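Local coordinates for beta-fructofuranosidase (Arthrobacter, PDB 3WPU), which belongs to the levansucrase/invertase family of the beta-fructosidase clan, whose bacterial members share a single-chain five-bladed beta-propeller fold, at residues 59-64 against 479-484; 70-75 against 136-141; 74-79 against 420-425; 424-427 against 431-434; 435-440 against 444-449. All coordinates share one frame; numbering follows the deposited sequence. Where two conformers were deposited one is given.

In the fold
The five contacts differ in chemistry with their place in a beta-propeller. Contact 3 lies nearest the chain's centre and contact 4 beside it, and both use strand 423-425; contact 3 combines a polar pair with proline-tyrosine packing, and contact 4 is a regular hairpin. Contact 1, at the surface, is almost wholly apolar: one indole against a proline-containing loop. Contact 2, partly buried, lets a tyrosine ring and a water link the start of strand 72-81 to strand 137-141; its segment 70-75 runs into 74-79 of contact 3. Contact 5, about as far from the centre as contact 1 yet buried, adds a salt bridge to its backbone ladder, and its Gly448 bonds through the backbone to Val74.

Contact 1 (59-64 against 479-484); sequences TVPQDF and GGWADI
The indole of Trp481 meets Pro61 at its edge, close to the ring plane, where Pro61 CG lies 3.7 Å from Trp481 CZ2. Val60 and Phe64 approach the same six-membered end obliquely. Phe64 CB is the nearest of these groups, 3.3 Å from Trp481 CH2, a snug fit for two carbons, while Val60 CG1 stands 4.0 Å from that CH2. The phenyl ring of Phe64 itself turns away from the indole, and its own edge meets the carbonyl oxygen Pro61 O in plane.

Trp481 follows Gly480 at the start of a type II beta turn running from Gly480 to Asp483, whose closing bond from Asp483 N to Gly480 O is weak at 3.4 Å. With CG anti to its carbonyl carbon (chi1 -62°), the indole projects from the turn toward the 59-64 loop. Beyond the pair, Pro65 and Pro452 also touch Trp481, and the loop leans through Val60 and Phe64 on Ile438 of contact 5.

Two loops more than 400 residues apart are thus joined almost wholly by carbon surfaces. Shape and dispersion, with the hydrophobic effect, probably supply the attraction between these segments, and little in it depends on precise bond directions.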
# COMPACT_ATOMS: atom_id res chain seq x y z
N THR A 59 -5.95 -1.45 -18.87
CA THR A 59 -5.38 -2.75 -19.12
C THR A 59 -3.89 -2.65 -19.41
O THR A 59 -3.45 -1.86 -20.26
CB THR A 59 -6.14 -3.41 -20.28
OG1 THR A 59 -7.51 -3.65 -19.91
CG2 THR A 59 -5.52 -4.74 -20.69
N VAL A 60 -3.09 -3.43 -18.67
CA VAL A 60 -1.64 -3.41 -18.79
C VAL A 60 -1.22 -4.34 -19.92
O VAL A 60 -1.68 -5.46 -19.98
CB VAL A 60 -0.99 -3.88 -17.49
CG1 VAL A 60 0.52 -3.93 -17.60
CG2 VAL A 60 -1.35 -2.89 -16.38
N PRO A 61 -0.33 -3.86 -20.80
CA PRO A 61 0.07 -4.82 -21.86
C PRO A 61 0.91 -5.97 -21.34
O PRO A 61 1.66 -5.80 -20.37
CB PRO A 61 0.89 -3.97 -22.82
CG PRO A 61 1.39 -2.86 -22.02
CD PRO A 61 0.27 -2.54 -21.03
N GLN A 62 0.79 -7.11 -22.01
CA GLN A 62 1.46 -8.34 -21.61
C GLN A 62 2.96 -8.29 -21.89
O GLN A 62 3.71 -9.01 -21.26
CB GLN A 62 0.83 -9.55 -22.31
CG GLN A 62 1.26 -10.87 -21.68
CD GLN A 62 0.38 -12.05 -22.04
OE1 GLN A 62 -0.83 -11.92 -22.18
NE2 GLN A 62 0.99 -13.22 -22.16
N ASP A 63 3.35 -7.45 -22.85
CA ASP A 63 4.76 -7.18 -23.12
C ASP A 63 5.17 -5.98 -22.31
O ASP A 63 4.96 -4.82 -22.72
CB ASP A 63 4.99 -6.95 -24.61
CG ASP A 63 4.55 -8.13 -25.43
OD1 ASP A 63 5.30 -9.13 -25.45
OD2 ASP A 63 3.46 -8.06 -26.03
N PHE A 64 5.72 -6.24 -21.14
CA PHE A 64 6.12 -5.16 -20.25
C PHE A 64 7.63 -5.23 -20.07
O PHE A 64 8.21 -6.31 -20.13
CB PHE A 64 5.38 -5.26 -18.92
CG PHE A 64 5.36 -6.64 -18.31
CD1 PHE A 64 6.45 -7.10 -17.57
CD2 PHE A 64 4.27 -7.49 -18.49
CE1 PHE A 64 6.42 -8.36 -16.99
CE2 PHE A 64 4.24 -8.75 -17.92
CZ PHE A 64 5.33 -9.20 -17.18
N GLY A 479 0.42 5.55 -17.65
CA GLY A 479 1.60 6.40 -17.58
C GLY A 479 2.91 5.64 -17.72
O GLY A 479 3.02 4.62 -18.43
N GLY A 480 3.93 6.15 -17.04
CA GLY A 480 5.26 5.59 -17.14
C GLY A 480 5.38 4.27 -16.39
O GLY A 480 4.81 4.10 -15.33
N TRP A 481 6.10 3.31 -16.97
CA TRP A 481 6.45 2.11 -16.23
C TRP A 481 7.22 2.47 -14.96
O TRP A 481 8.22 3.18 -15.01
CB TRP A 481 7.28 1.20 -17.11
CG TRP A 481 6.56 0.73 -18.32
CD1 TRP A 481 6.63 1.25 -19.59
CD2 TRP A 481 5.64 -0.36 -18.39
NE1 TRP A 481 5.83 0.51 -20.46
CE2 TRP A 481 5.20 -0.47 -19.73
CE3 TRP A 481 5.15 -1.27 -17.44
CZ2 TRP A 481 4.29 -1.43 -20.13
CZ3 TRP A 481 4.24 -2.23 -17.85
CH2 TRP A 481 3.82 -2.31 -19.19
N ALA A 482 6.75 1.98 -13.82
CA ALA A 482 7.44 2.12 -12.54
C ALA A 482 7.67 3.59 -12.18
O ALA A 482 8.65 3.96 -11.53
CB ALA A 482 8.75 1.32 -12.55
N ASP A 483 6.73 4.44 -12.58
CA ASP A 483 6.87 5.86 -12.29
C ASP A 483 6.39 6.16 -10.87
O ASP A 483 5.19 6.14 -10.59
CB ASP A 483 6.10 6.69 -13.32
CG ASP A 483 6.39 8.18 -13.20
OD1 ASP A 483 7.46 8.53 -12.67
OD2 ASP A 483 5.56 8.98 -13.69
N ILE A 484 7.34 6.48 -9.99
CA ILE A 484 7.05 6.86 -8.62
C ILE A 484 7.70 8.23 -8.36
O ILE A 484 8.83 8.33 -7.86
CB ILE A 484 7.54 5.77 -7.64
CG1 ILE A 484 6.80 4.46 -7.94
CG2 ILE A 484 7.33 6.24 -6.20
CD1 ILE A 484 7.10 3.32 -7.01

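Contact 2 (70-75 against 136-141); sequences EQVWVW and WTYGGL
Tyr138 is met by Val72 over one face of its ring and by Gln71 at the edge. Val72 CG2 sits 4.3 Å above the ring plane, over its centre, and its sister methyl Val72 CG1 reaches the outer end of the ring, 4.0 Å from Tyr138 OH. The two side chains cross at about a right angle. Gln71 uses its amide differently: OE1 lies near the ring plane, 3.8 Å from Tyr138 CD2, and the amide stands almost upright to the ring, the planes 83° apart.

The opposite face of the ring is occupied from within its own strand, by Gly140 N, 3.5 Å above the plane and over the centre. Tyr138 gains this position because its CG is anti to the backbone N (chi1 -179°), which carries the ring out toward strand 72-81. A water molecule completes the link by accepting from two donors, Tyr138 N at 3.0 Å and Gln71 NE2 at 3.2 Å.

One shell farther out, Ser68 positions the approaching chain: its carbonyl oxygen takes a hydrogen bond from Gln71 NE2, and its hydroxyl bonds to Val72 N. Phe119 and Val100, on the two strands in between, also touch the tyrosine.

Strands 72-81, 93-102, 115-122 and 137-141 lie side by side, each antiparallel to the next (the short strand 88-90 intervenes in the chain). That four-stranded, W-shaped order is the hallmark of a propeller blade, and here residues at the beginning of its first strand reach across to its last.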
# COMPACT_ATOMS: atom_id res chain seq x y z
N GLU A 70 15.61 -7.98 -14.70
CA GLU A 70 15.41 -9.35 -14.23
C GLU A 70 16.48 -9.80 -13.21
O GLU A 70 16.72 -11.00 -13.06
CB GLU A 70 15.26 -10.33 -15.43
CG GLU A 70 14.18 -9.95 -16.42
CD GLU A 70 13.95 -10.98 -17.53
OE1 GLU A 70 14.73 -11.94 -17.63
OE2 GLU A 70 12.97 -10.83 -18.28
N GLN A 71 17.08 -8.87 -12.48
CA GLN A 71 18.02 -9.23 -11.42
C GLN A 71 17.30 -9.85 -10.22
O GLN A 71 17.82 -10.77 -9.60
CB GLN A 71 18.81 -8.02 -10.91
CG GLN A 71 19.83 -7.42 -11.85
CD GLN A 71 20.37 -6.14 -11.26
OE1 GLN A 71 21.21 -6.18 -10.36
NE2 GLN A 71 19.83 -5.00 -11.70
N VAL A 72 16.14 -9.29 -9.88
CA VAL A 72 15.31 -9.75 -8.77
C VAL A 72 13.82 -9.75 -9.17
O VAL A 72 13.44 -9.17 -10.19
CB VAL A 72 15.45 -8.83 -7.52
CG1 VAL A 72 16.76 -9.09 -6.79
CG2 VAL A 72 15.28 -7.36 -7.87
N TRP A 73 13.00 -10.43 -8.36
CA TRP A 73 11.55 -10.25 -8.41
C TRP A 73 11.25 -9.08 -7.50
O TRP A 73 11.79 -9.02 -6.41
CB TRP A 73 10.79 -11.45 -7.87
CG TRP A 73 10.93 -12.76 -8.61
CD1 TRP A 73 11.47 -13.90 -8.12
CD2 TRP A 73 10.43 -13.08 -9.91
NE1 TRP A 73 11.37 -14.92 -9.07
CE2 TRP A 73 10.72 -14.43 -10.16
CE3 TRP A 73 9.73 -12.35 -10.89
CZ2 TRP A 73 10.37 -15.06 -11.36
CZ3 TRP A 73 9.42 -12.97 -12.08
CH2 TRP A 73 9.71 -14.31 -12.29
N VAL A 74 10.40 -8.19 -7.96
CA VAL A 74 10.03 -7.00 -7.18
C VAL A 74 8.54 -6.99 -6.99
O VAL A 74 7.81 -7.22 -7.95
CB VAL A 74 10.41 -5.72 -7.97
CG1 VAL A 74 10.01 -4.48 -7.18
CG2 VAL A 74 11.89 -5.69 -8.31
N TRP A 75 8.04 -6.64 -5.80
CA TRP A 75 6.60 -6.42 -5.66
C TRP A 75 6.32 -5.20 -4.82
O TRP A 75 6.66 -4.09 -5.29
CB TRP A 75 5.79 -7.69 -5.30
CG TRP A 75 6.03 -8.48 -3.99
CD1 TRP A 75 5.09 -8.72 -3.02
CD2 TRP A 75 7.22 -9.20 -3.55
NE1 TRP A 75 5.59 -9.49 -2.03
CE2 TRP A 75 6.90 -9.80 -2.31
CE3 TRP A 75 8.51 -9.40 -4.09
CZ2 TRP A 75 7.82 -10.56 -1.59
CZ3 TRP A 75 9.42 -10.16 -3.37
CH2 TRP A 75 9.07 -10.74 -2.13
N TRP A 136 15.36 2.94 -13.30
CA TRP A 136 15.79 2.70 -11.92
C TRP A 136 17.08 1.91 -11.87
O TRP A 136 17.25 0.95 -12.65
CB TRP A 136 14.73 1.93 -11.12
CG TRP A 136 13.46 2.68 -10.91
CD1 TRP A 136 12.30 2.53 -11.60
CD2 TRP A 136 13.21 3.72 -9.95
NE1 TRP A 136 11.35 3.37 -11.14
CE2 TRP A 136 11.87 4.13 -10.13
CE3 TRP A 136 13.97 4.33 -8.96
CZ2 TRP A 136 11.28 5.11 -9.36
CZ3 TRP A 136 13.38 5.32 -8.19
CH2 TRP A 136 12.05 5.70 -8.40
N THR A 137 17.96 2.28 -10.96
CA THR A 137 19.14 1.48 -10.61
C THR A 137 18.84 0.71 -9.31
O THR A 137 18.41 1.30 -8.32
CB THR A 137 20.39 2.34 -10.43
OG1 THR A 137 20.70 3.04 -11.65
CG2 THR A 137 21.58 1.51 -10.01
N TYR A 138 19.10 -0.59 -9.32
CA TYR A 138 18.92 -1.44 -8.15
C TYR A 138 20.09 -1.27 -7.20
O TYR A 138 21.26 -1.49 -7.57
CB TYR A 138 18.77 -2.92 -8.57
CG TYR A 138 18.56 -3.84 -7.39
CD1 TYR A 138 17.58 -3.56 -6.42
CD2 TYR A 138 19.32 -4.98 -7.23
CE1 TYR A 138 17.39 -4.40 -5.36
CE2 TYR A 138 19.14 -5.82 -6.16
CZ TYR A 138 18.16 -5.54 -5.22
OH TYR A 138 17.99 -6.39 -4.14
N GLY A 139 19.79 -0.79 -5.99
CA GLY A 139 20.84 -0.53 -5.01
C GLY A 139 21.23 -1.71 -4.13
O GLY A 139 22.21 -1.62 -3.38
N GLY A 140 20.48 -2.80 -4.24
CA GLY A 140 20.68 -3.98 -3.41
C GLY A 140 19.82 -3.97 -2.16
O GLY A 140 18.81 -3.24 -2.07
N LEU A 141 20.21 -4.81 -1.20
CA LEU A 141 19.41 -5.04 -0.01
C LEU A 141 19.70 -3.97 1.02
O LEU A 141 20.82 -3.49 1.14
CB LEU A 141 19.72 -6.41 0.56
CG LEU A 141 19.37 -7.59 -0.36
CD1 LEU A 141 19.83 -8.90 0.25
CD2 LEU A 141 17.87 -7.61 -0.61
O HOH W 1 20.41 -1.88 -11.69

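Contact 3 (74-79 against 420-425); sequences VWDTWP and AYSHYV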
# COMPACT_ATOMS: atom_id res chain seq x y z
N VAL A 74 10.40 -8.19 -7.96
CA VAL A 74 10.03 -7.00 -7.18
C VAL A 74 8.54 -6.99 -6.99
O VAL A 74 7.81 -7.22 -7.95
CB VAL A 74 10.41 -5.72 -7.97
CG1 VAL A 74 10.01 -4.48 -7.18
CG2 VAL A 74 11.89 -5.69 -8.31
N TRP A 75 8.04 -6.64 -5.80
CA TRP A 75 6.60 -6.42 -5.66
C TRP A 75 6.32 -5.20 -4.82
O TRP A 75 6.66 -4.09 -5.29
CB TRP A 75 5.79 -7.69 -5.30
CG TRP A 75 6.03 -8.48 -3.99
CD1 TRP A 75 5.09 -8.72 -3.02
CD2 TRP A 75 7.22 -9.20 -3.55
NE1 TRP A 75 5.59 -9.49 -2.03
CE2 TRP A 75 6.90 -9.80 -2.31
CE3 TRP A 75 8.51 -9.40 -4.09
CZ2 TRP A 75 7.82 -10.56 -1.59
CZ3 TRP A 75 9.42 -10.16 -3.37
CH2 TRP A 75 9.07 -10.74 -2.13
N ASP A 76 5.72 -5.33 -3.65
CA ASP A 76 5.29 -4.13 -2.91
C ASP A 76 6.41 -3.09 -2.85
O ASP A 76 7.52 -3.40 -2.43
CB ASP A 76 4.90 -4.41 -1.47
CG ASP A 76 3.88 -5.50 -1.29
OD1 ASP A 76 3.48 -6.18 -2.24
OD2 ASP A 76 3.50 -5.69 -0.13
N THR A 77 6.09 -1.86 -3.24
CA THR A 77 7.06 -0.79 -3.34
C THR A 77 6.49 0.44 -2.63
O THR A 77 5.28 0.69 -2.67
CB THR A 77 7.39 -0.52 -4.80
OG1 THR A 77 8.01 -1.72 -5.33
CG2 THR A 77 8.29 0.68 -4.97
N TRP A 78 7.39 1.20 -2.03
CA TRP A 78 7.02 2.49 -1.43
C TRP A 78 8.07 3.58 -1.61
O TRP A 78 9.28 3.31 -1.63
CB TRP A 78 6.65 2.36 0.04
CG TRP A 78 7.68 1.73 0.94
CD1 TRP A 78 8.57 2.38 1.75
CD2 TRP A 78 7.87 0.34 1.17
NE1 TRP A 78 9.31 1.46 2.48
CE2 TRP A 78 8.91 0.20 2.12
CE3 TRP A 78 7.28 -0.82 0.63
CZ2 TRP A 78 9.36 -1.06 2.56
CZ3 TRP A 78 7.71 -2.05 1.08
CH2 TRP A 78 8.78 -2.16 2.01
N PRO A 79 7.61 4.84 -1.70
CA PRO A 79 8.51 5.99 -1.82
C PRO A 79 9.02 6.45 -0.45
O PRO A 79 8.61 5.93 0.57
CB PRO A 79 7.59 7.06 -2.43
CG PRO A 79 6.27 6.77 -1.83
CD PRO A 79 6.19 5.25 -1.74
N ALA A 420 -2.26 -6.37 -11.61
CA ALA A 420 -1.77 -5.39 -10.66
C ALA A 420 -2.14 -5.79 -9.23
O ALA A 420 -3.24 -6.32 -8.98
CB ALA A 420 -2.35 -4.01 -10.99
N TYR A 421 -1.21 -5.57 -8.31
CA TYR A 421 -1.48 -5.72 -6.89
C TYR A 421 -0.58 -4.79 -6.05
O TYR A 421 0.30 -4.09 -6.60
CB TYR A 421 -1.42 -7.20 -6.41
CG TYR A 421 -2.29 -7.40 -5.21
CD1 TYR A 421 -3.66 -7.23 -5.31
CD2 TYR A 421 -1.75 -7.67 -3.96
CE1 TYR A 421 -4.48 -7.35 -4.21
CE2 TYR A 421 -2.55 -7.76 -2.83
CZ TYR A 421 -3.92 -7.61 -2.96
OH TYR A 421 -4.78 -7.72 -1.86
N SER A 422 -0.88 -4.74 -4.75
CA SER A 422 -0.20 -3.90 -3.77
C SER A 422 -0.11 -2.44 -4.21
O SER A 422 0.91 -1.75 -4.03
CB SER A 422 1.17 -4.48 -3.43
OG SER A 422 0.99 -5.76 -2.84
N HIS A 423 -1.23 -1.95 -4.74
CA HIS A 423 -1.31 -0.61 -5.23
C HIS A 423 -1.02 0.38 -4.09
O HIS A 423 -1.24 0.09 -2.90
CB HIS A 423 -2.71 -0.29 -5.71
CG HIS A 423 -3.24 -1.20 -6.77
ND1 HIS A 423 -3.41 -2.55 -6.60
CD2 HIS A 423 -3.70 -0.91 -8.01
CE1 HIS A 423 -3.95 -3.06 -7.70
NE2 HIS A 423 -4.13 -2.09 -8.57
N TYR A 424 -0.54 1.54 -4.49
CA TYR A 424 -0.24 2.61 -3.54
C TYR A 424 -0.61 3.92 -4.19
O TYR A 424 -0.17 4.22 -5.30
CB TYR A 424 1.26 2.56 -3.20
CG TYR A 424 1.66 3.66 -2.25
CD1 TYR A 424 1.46 3.54 -0.89
CD2 TYR A 424 2.19 4.83 -2.75
CE1 TYR A 424 1.77 4.57 -0.02
CE2 TYR A 424 2.52 5.88 -1.89
CZ TYR A 424 2.33 5.74 -0.54
OH TYR A 424 2.67 6.76 0.35
N VAL A 425 -1.44 4.71 -3.49
CA VAL A 425 -1.95 5.98 -4.00
C VAL A 425 -1.00 7.11 -3.59
O VAL A 425 -0.73 7.31 -2.41
CB VAL A 425 -3.38 6.27 -3.48
CG1 VAL A 425 -3.94 7.49 -4.18
CG2 VAL A 425 -4.28 5.05 -3.68
O HOH W 2 3.61 -1.26 -4.75
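Similar first torsions bring Asp76 and Ser422 together: in each the outer group is anti to the carbonyl carbon, with chi1 -53° for Asp76 and -62° for Ser422. In the beta-propeller, this joins strand 72-81 of one sheet to segment 420-425, which leads into another, deep within the protein. The chain turns a corner at Ser422, whose backbone adopts a left-handed conformation, and the turn presents the hydroxymethyl group to the aspartate.

Ser422 OG donates to Asp76 OD1 over 2.6 Å, a short bond, and comes from well above the carboxylate plane, 59° out of it. Ser422 was modelled in two conformers, so the bond belongs to the one described here. The other carboxylate oxygen, Asp76 OD2, bonds to glycerol, as does Trp75 NE1. The glycerol probably comes from the crystallisation liquor, but it is consistent with a polar pocket on this side of the strand.

A water carries a second, indirect link: it accepts from Thr77 N at 3.0 Å and can donate to Ser422 O, 2.8 Å away, though other acceptors compete for its protons. Thr77 is steadied from its own strand by a 2.7 Å bond from Thr77 OG1 to Trp75 O, and that hydroxyl also bonds to Ser98 OG of the adjoining strand 93-102.

Farther along the strand the chemistry turns apolar. Pro79 and Tyr424 approach from opposite directions, and the proline ring meets the phenol obliquely, with Pro79 CD 3.7 Å from Tyr424 CE2.

Contact 4 (424-427 against 431-434); sequences YVMP and VQSF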
# COMPACT_ATOMS: atom_id res chain seq x y z
N TYR A 424 -0.54 1.54 -4.49
CA TYR A 424 -0.24 2.61 -3.54
C TYR A 424 -0.61 3.92 -4.19
O TYR A 424 -0.17 4.22 -5.30
CB TYR A 424 1.26 2.56 -3.20
CG TYR A 424 1.66 3.66 -2.25
CD1 TYR A 424 1.46 3.54 -0.89
CD2 TYR A 424 2.19 4.83 -2.75
CE1 TYR A 424 1.77 4.57 -0.02
CE2 TYR A 424 2.52 5.88 -1.89
CZ TYR A 424 2.33 5.74 -0.54
OH TYR A 424 2.67 6.76 0.35
N VAL A 425 -1.44 4.71 -3.49
CA VAL A 425 -1.95 5.98 -4.00
C VAL A 425 -1.00 7.11 -3.59
O VAL A 425 -0.73 7.31 -2.41
CB VAL A 425 -3.38 6.27 -3.48
CG1 VAL A 425 -3.94 7.49 -4.18
CG2 VAL A 425 -4.28 5.05 -3.68
N MET A 426 -0.52 7.83 -4.61
CA MET A 426 0.48 8.86 -4.50
C MET A 426 -0.19 10.21 -4.67
O MET A 426 -1.35 10.31 -5.09
CB MET A 426 1.51 8.67 -5.61
CG MET A 426 2.11 7.28 -5.58
SD MET A 426 3.51 6.97 -6.68
CE MET A 426 2.70 7.10 -8.28
N PRO A 427 0.55 11.29 -4.37
CA PRO A 427 -0.04 12.61 -4.52
C PRO A 427 -0.61 12.86 -5.92
O PRO A 427 -0.06 12.38 -6.94
CB PRO A 427 1.13 13.54 -4.19
CG PRO A 427 1.95 12.73 -3.23
CD PRO A 427 1.92 11.35 -3.84
N VAL A 431 -1.34 6.23 -9.10
CA VAL A 431 -1.39 4.94 -8.44
C VAL A 431 -0.33 4.04 -9.05
O VAL A 431 -0.34 3.78 -10.27
CB VAL A 431 -2.77 4.27 -8.53
CG1 VAL A 431 -2.74 2.94 -7.78
CG2 VAL A 431 -3.88 5.20 -8.00
N GLN A 432 0.60 3.60 -8.21
CA GLN A 432 1.64 2.64 -8.64
C GLN A 432 1.28 1.27 -8.09
O GLN A 432 0.62 1.15 -7.09
CB GLN A 432 3.03 3.07 -8.17
CG GLN A 432 3.20 3.28 -6.66
CD GLN A 432 3.83 2.12 -5.93
OE1 GLN A 432 3.91 0.98 -6.44
NE2 GLN A 432 4.29 2.39 -4.72
N SER A 433 1.68 0.21 -8.81
CA SER A 433 1.33 -1.16 -8.43
C SER A 433 2.34 -2.09 -9.09
O SER A 433 3.05 -1.64 -9.98
CB SER A 433 -0.08 -1.49 -8.95
OG SER A 433 -0.19 -1.39 -10.36
N PHE A 434 2.40 -3.35 -8.65
CA PHE A 434 3.27 -4.33 -9.31
C PHE A 434 2.42 -5.30 -10.08
O PHE A 434 1.29 -5.60 -9.74
CB PHE A 434 4.18 -5.06 -8.29
CG PHE A 434 3.52 -6.22 -7.58
CD1 PHE A 434 3.51 -7.49 -8.13
CD2 PHE A 434 2.86 -6.05 -6.38
CE1 PHE A 434 2.90 -8.55 -7.47
CE2 PHE A 434 2.24 -7.09 -5.72
CZ PHE A 434 2.23 -8.36 -6.27
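Tyr424 and Gln432 lie across from each other on one face of a two-stranded ladder, their side chains passing at a slant with ring and amide planes 46° apart. The nearest approach is made by the nitrogen of the amide: Gln432 NE2 is 3.4 Å from Tyr424 CB. A bend at chi2 (99°) turns the glutamine amide toward the CB of the tyrosine, and the same NE2 donates a hydrogen bond to Thr77 O of strand 72-81, which holds the amide in place and satisfies a buried donor.

Met426 crosses Gln432 at about a right angle, its sulfur SD 3.7 Å from Gln432 CG, while its methyl CE rests near Gln432 CB. On the reverse face, Val425 and Val431 oppose each other, with CG2 to CG2 at 4.3 Å.

Beneath the side chains, Tyr424 and Gln432 form a hydrogen-bonded antiparallel pair: Tyr424 N donates to Gln432 O at 2.9 Å, and Gln432 N to Tyr424 O at 3.1 Å. Tyr424 O also receives a CA-H contact from Val431.

Strands 423-425 and 430-434 are the two arms of a beta hairpin that opens a four-stranded antiparallel meander continued by 454-458 and 467-469, the topology expected of a propeller blade.

Contact 5 (435-440 against 444-449); sequences IDTIGT and FVRGGT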
# COMPACT_ATOMS: atom_id res chain seq x y z
N ILE A 435 3.05 -5.89 -11.09
CA ILE A 435 2.39 -6.89 -11.93
C ILE A 435 2.53 -8.30 -11.36
O ILE A 435 3.65 -8.75 -11.05
CB ILE A 435 3.03 -6.89 -13.33
CG1 ILE A 435 2.83 -5.53 -14.02
CG2 ILE A 435 2.43 -8.00 -14.18
CD1 ILE A 435 3.58 -5.37 -15.32
N ASP A 436 1.42 -9.01 -11.23
CA ASP A 436 1.47 -10.35 -10.70
C ASP A 436 1.42 -11.29 -11.89
O ASP A 436 2.43 -11.93 -12.20
CB ASP A 436 0.36 -10.62 -9.69
CG ASP A 436 0.54 -11.95 -8.97
OD1 ASP A 436 1.38 -12.78 -9.37
OD2 ASP A 436 -0.20 -12.18 -8.01
N THR A 437 0.28 -11.33 -12.57
CA THR A 437 0.15 -12.15 -13.79
C THR A 437 -0.58 -11.39 -14.89
O THR A 437 -1.53 -10.68 -14.61
CB THR A 437 -0.63 -13.43 -13.50
OG1 THR A 437 0.06 -14.17 -12.51
CG2 THR A 437 -0.83 -14.32 -14.77
N ILE A 438 -0.19 -11.58 -16.15
CA ILE A 438 -0.97 -11.10 -17.28
C ILE A 438 -1.02 -12.24 -18.28
O ILE A 438 0.01 -12.82 -18.58
CB ILE A 438 -0.36 -9.86 -17.97
CG1 ILE A 438 -0.31 -8.70 -16.96
CG2 ILE A 438 -1.18 -9.47 -19.18
CD1 ILE A 438 0.39 -7.45 -17.48
N GLY A 439 -2.22 -12.56 -18.72
CA GLY A 439 -2.38 -13.58 -19.77
C GLY A 439 -3.51 -14.55 -19.52
O GLY A 439 -4.20 -14.50 -18.51
N THR A 440 -3.70 -15.44 -20.49
CA THR A 440 -4.77 -16.41 -20.45
C THR A 440 -4.22 -17.73 -19.93
O THR A 440 -3.01 -17.85 -19.69
CB THR A 440 -5.37 -16.60 -21.86
OG1 THR A 440 -4.30 -16.82 -22.79
CG2 THR A 440 -6.12 -15.37 -22.29
N PHE A 444 0.30 -17.12 -20.24
CA PHE A 444 0.45 -16.09 -19.22
C PHE A 444 1.87 -15.94 -18.77
O PHE A 444 2.70 -16.84 -18.96
CB PHE A 444 -0.49 -16.35 -18.04
CG PHE A 444 -0.13 -17.56 -17.20
CD1 PHE A 444 0.68 -17.44 -16.06
CD2 PHE A 444 -0.64 -18.83 -17.52
CE1 PHE A 444 0.97 -18.54 -15.28
CE2 PHE A 444 -0.34 -19.93 -16.75
CZ PHE A 444 0.46 -19.80 -15.62
N VAL A 445 2.17 -14.81 -18.14
CA VAL A 445 3.49 -14.53 -17.65
C VAL A 445 3.35 -13.87 -16.29
O VAL A 445 2.34 -13.21 -16.02
CB VAL A 445 4.29 -13.57 -18.57
CG1 VAL A 445 4.63 -14.28 -19.88
CG2 VAL A 445 3.56 -12.28 -18.84
N ARG A 446 4.36 -14.11 -15.45
CA ARG A 446 4.45 -13.45 -14.14
C ARG A 446 5.27 -12.19 -14.26
O ARG A 446 6.21 -12.11 -15.06
CB ARG A 446 5.06 -14.38 -13.10
CG ARG A 446 4.38 -15.73 -13.01
CD ARG A 446 2.87 -15.67 -12.82
NE ARG A 446 2.49 -15.20 -11.49
CZ ARG A 446 2.42 -15.98 -10.41
NH1 ARG A 446 2.72 -17.27 -10.50
NH2 ARG A 446 2.03 -15.48 -9.23
N GLY A 447 4.95 -11.20 -13.43
CA GLY A 447 5.57 -9.90 -13.50
C GLY A 447 6.74 -9.74 -12.56
O GLY A 447 7.90 -9.87 -12.95
N GLY A 448 6.48 -9.37 -11.31
CA GLY A 448 7.58 -9.14 -10.40
C GLY A 448 8.36 -7.89 -10.81
O GLY A 448 9.59 -7.82 -10.66
N THR A 449 7.62 -6.91 -11.32
CA THR A 449 8.12 -5.59 -11.72
C THR A 449 6.89 -4.64 -11.71
O THR A 449 5.76 -5.11 -11.73
CB THR A 449 8.77 -5.64 -13.12
OG1 THR A 449 9.35 -4.37 -13.45
CG2 THR A 449 7.76 -6.03 -14.21
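Segments 435-440 and 444-449 run antiparallel as the arms of a beta hairpin, with Ile438 and Val445 exchanging two backbone hydrogen bonds, each 3.0 Å between N and O. The register slips by one residue farther along: Thr437 faces Arg446 but Ile435 faces Gly447, leaving Asp436 as the extra residue. Its carbonyl oxygen accepts from Gly447 N at 2.9 Å, and beyond it Ile435 bonds to both Gly448 and Thr449.

Asp436 and Arg446 lie side by side, pointing the same way, with carboxylate and guanidinium planes 30° apart. Bends at chi2 and chi3 fold the arginine back along the hairpin, where its edge meets Asp436 O in plane through a weak bond from NE. Arg446 NH1 has a second acidic partner, Asp108, and Asp436 OD2 bonds to a glycerol. Thr437 OG1, 2.8 Å from Arg446 NE but badly angled for a hydrogen bond, bonds instead to Pro406 O.

Toward the turn, Phe444 receives Thr437 CG2 obliquely, 3.7 Å from its CD1, while Thr440 O sits at the ring edge, 3.4 Å from Phe444 CD2.

The salt bridge itself is nearly straight: Arg446 NH2 donates to the syn lone pair of Asp436 OD1 at 2.8 Å and 168°.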